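Local coordinates for beta-glucosidase (Chaetomella raphigera, PDB 6JXG), which probably hydrolyses terminal, non-reducing beta-D-glucosyl residues, releasing beta-D-glucose, as a secreted family 3 glycoside hydrolase of cellulose breakdown, at residues K342-K347 against L577-F582. Numbering follows the deposited sequence.
Sequences KALPLK and LSYTTF. With MAN (alpha-D-mannopyranose), chain E.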
loop_
_atom_site.group_PDB
_atom_site.type_symbol
_atom_site.label_atom_id
_atom_site.label_comp_id
_atom_site.label_asym_id
_atom_site.label_seq_id
_atom_site.Cartn_x
_atom_site.Cartn_y
_atom_site.Cartn_z
ATOM N N LYS A 342 20.866 22.385 10.466
ATOM C CA LYS A 342 21.666 21.248 10.122
ATOM C C LYS A 342 21.968 20.404 11.330
ATOM O O LYS A 342 23.080 19.827 11.445
ATOM C CB LYS A 342 22.945 21.695 9.429
ATOM C CG LYS A 342 22.688 22.611 8.245
ATOM C CD LYS A 342 24.008 23.106 7.684
ATOM C CE LYS A 342 24.332 22.451 6.376
ATOM N NZ LYS A 342 24.268 23.384 5.224
ATOM N N ALA A 343 20.986 20.292 12.202
ATOM C CA ALA A 343 21.027 19.296 13.265
ATOM C C ALA A 343 21.436 17.927 12.686
ATOM O O ALA A 343 22.313 17.237 13.191
ATOM C CB ALA A 343 19.678 19.218 13.972
ATOM N N LEU A 344 20.872 17.587 11.542
ATOM C CA LEU A 344 21.209 16.382 10.857
ATOM C C LEU A 344 21.827 16.736 9.499
ATOM O O LEU A 344 21.510 17.760 8.879
ATOM C CB LEU A 344 19.938 15.524 10.659
ATOM C CG LEU A 344 19.318 14.833 11.892
ATOM C CD1 LEU A 344 18.020 14.115 11.535
ATOM C CD2 LEU A 344 20.248 13.839 12.559
ATOM N N PRO A 345 22.718 15.883 9.028
ATOM C CA PRO A 345 23.093 14.642 9.662
ATOM C C PRO A 345 24.025 14.840 10.870
ATOM O O PRO A 345 24.636 15.902 11.047
ATOM C CB PRO A 345 23.887 13.912 8.559
ATOM C CG PRO A 345 24.514 15.064 7.791
ATOM C CD PRO A 345 23.441 16.106 7.766
ATOM N N LEU A 346 24.116 13.805 11.676
ATOM C CA LEU A 346 25.034 13.809 12.813
ATOM C C LEU A 346 26.481 13.871 12.353
ATOM O O LEU A 346 26.833 13.366 11.296
ATOM C CB LEU A 346 24.880 12.533 13.620
ATOM C CG LEU A 346 23.526 12.180 14.265
ATOM C CD1 LEU A 346 23.551 10.783 14.846
ATOM C CD2 LEU A 346 23.191 13.190 15.331
ATOM N N LYS A 347 27.336 14.452 13.165
ATOM C CA LYS A 347 28.711 14.670 12.739
ATOM C C LYS A 347 29.635 14.661 13.957
ATOM O O LYS A 347 30.000 15.710 14.487
ATOM C CB LYS A 347 28.765 16.019 12.010
ATOM C CG LYS A 347 28.272 17.170 12.870
ATOM C CD LYS A 347 27.134 18.056 12.299
ATOM C CE LYS A 347 26.125 18.307 13.430
ATOM N NZ LYS A 347 25.235 19.508 13.503
ATOM N N LEU A 577 11.809 17.163 3.421
ATOM C CA LEU A 577 13.041 17.874 3.342
ATOM C C LEU A 577 14.179 16.987 2.821
ATOM O O LEU A 577 14.022 15.779 2.679
ATOM C CB LEU A 577 13.442 18.459 4.714
ATOM C CG LEU A 577 12.467 19.459 5.257
ATOM C CD1 LEU A 577 13.055 19.906 6.605
ATOM C CD2 LEU A 577 12.169 20.728 4.444
ATOM N N SER A 578 15.312 17.617 2.528
ATOM C CA SER A 578 16.516 16.954 2.111
ATOM C C SER A 578 17.676 17.607 2.875
ATOM O O SER A 578 17.453 18.553 3.596
ATOM C CB SER A 578 16.627 17.169 0.625
ATOM O OG SER A 578 17.851 16.767 0.106
ATOM N N TYR A 579 18.890 17.087 2.746
ATOM C CA TYR A 579 20.072 17.742 3.317
ATOM C C TYR A 579 20.588 18.713 2.267
ATOM O O TYR A 579 21.546 19.402 2.553
ATOM C CB TYR A 579 21.164 16.723 3.621
ATOM C CG TYR A 579 20.852 15.800 4.783
ATOM C CD1 TYR A 579 19.926 16.158 5.778
ATOM C CD2 TYR A 579 21.425 14.566 4.856
ATOM C CE1 TYR A 579 19.653 15.310 6.858
ATOM C CE2 TYR A 579 21.155 13.728 5.925
ATOM C CZ TYR A 579 20.274 14.092 6.925
ATOM O OH TYR A 579 20.069 13.199 7.955
ATOM N N THR A 580 20.011 18.721 1.045
ATOM C CA THR A 580 20.183 19.843 0.123
ATOM C C THR A 580 18.909 20.570 -0.250
ATOM O O THR A 580 17.872 20.376 0.359
ATOM C CB THR A 580 20.527 19.493 -1.345
ATOM O OG1 THR A 580 20.229 18.142 -1.747
ATOM C CG2 THR A 580 21.678 20.087 -1.759
ATOM N N THR A 581 19.031 21.453 -1.259
ATOM C CA THR A 581 17.909 22.225 -1.810
ATOM C C THR A 581 17.867 22.033 -3.295
ATOM O O THR A 581 18.855 21.743 -3.925
ATOM C CB THR A 581 18.065 23.746 -1.497
ATOM O OG1 THR A 581 19.335 24.249 -1.998
ATOM C CG2 THR A 581 17.981 24.007 -0.025
ATOM N N PHE A 582 16.691 22.209 -3.875
ATOM C CA PHE A 582 16.489 22.086 -5.290
ATOM C C PHE A 582 15.738 23.307 -5.847
ATOM O O PHE A 582 14.887 23.923 -5.187
ATOM C CB PHE A 582 15.661 20.832 -5.535
ATOM C CG PHE A 582 16.307 19.609 -5.044
ATOM C CD1 PHE A 582 17.188 18.915 -5.849
ATOM C CD2 PHE A 582 16.028 19.128 -3.782
ATOM C CE1 PHE A 582 17.802 17.741 -5.376
ATOM C CE2 PHE A 582 16.636 17.989 -3.303
ATOM C CZ PHE A 582 17.512 17.293 -4.109
HETATM C C1 MAN E . 24.499 16.391 19.223
HETATM C C2 MAN E . 25.069 17.781 19.547
HETATM C C3 MAN E . 24.413 18.954 18.812
HETATM C C4 MAN E . 24.200 18.620 17.341
HETATM C C5 MAN E . 23.375 17.363 17.344
HETATM C C6 MAN E . 22.875 17.015 15.961
HETATM O O2 MAN E . 26.384 17.714 19.122
HETATM O O3 MAN E . 25.312 20.023 18.933
HETATM O O4 MAN E . 23.542 19.671 16.611
HETATM O O5 MAN E . 24.129 16.291 17.877
HETATM O O6 MAN E . 23.957 16.698 15.104
#
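Tyr579 lays one face of its ring against Pro345, and practically the whole contact is made by this one aromatic side chain. From the backbone, CB heads toward 342-347; CG stands beside the backbone N and anti to the carbonyl carbon (chi1 -70°), and the ring runs out alongside the proline. CG, CD1 and CD2 lie about equally far from Pro345 CD, which sits over the middle of the ring. That methylene is 3.7 Å from the centroid of the Tyr579 ring and only 6° off the ring normal, a CH-pi contact. On one flank CE1 meets the Leu344 main chain and lies 3.8 Å from Leu344 CB; on the other, CE2 meets Pro345 CB, also at 3.8 Å. At the far end Pro345 N lies over the same face, 3.7 Å from Tyr579 CZ, and the phenol oxygen OH comes within 3.6 Å of Leu344 CB. Because the peptide bond before Pro345 is cis, Leu344 CA and Pro345 CA fall on the same side of it, and OH lies near Pro345 CA too. The hydroxyl is satisfied elsewhere, by a hydrogen bond with Ile518 O, which ties down the tip.

Behind the ring, the backbone N of Thr580 binds Ser578 OG (3.1 Å, 162° at the hydrogen), closing an ST turn at the root of the tyrosine. Beyond the proline, Lys347 bends back so that NZ reaches Lys342 O at 3.0 Å, beside the mannose O-linked to Thr431. Leu344 packs its own side chain onto Ala500 and Val502 of strand 498-503. This proline-aromatic CH-pi contact joins the loop between strands 335-339 and 351-355 of the C-terminal domain's mixed sheet to the loop leading into strand 582-591, where Tyr579 also touches Val626.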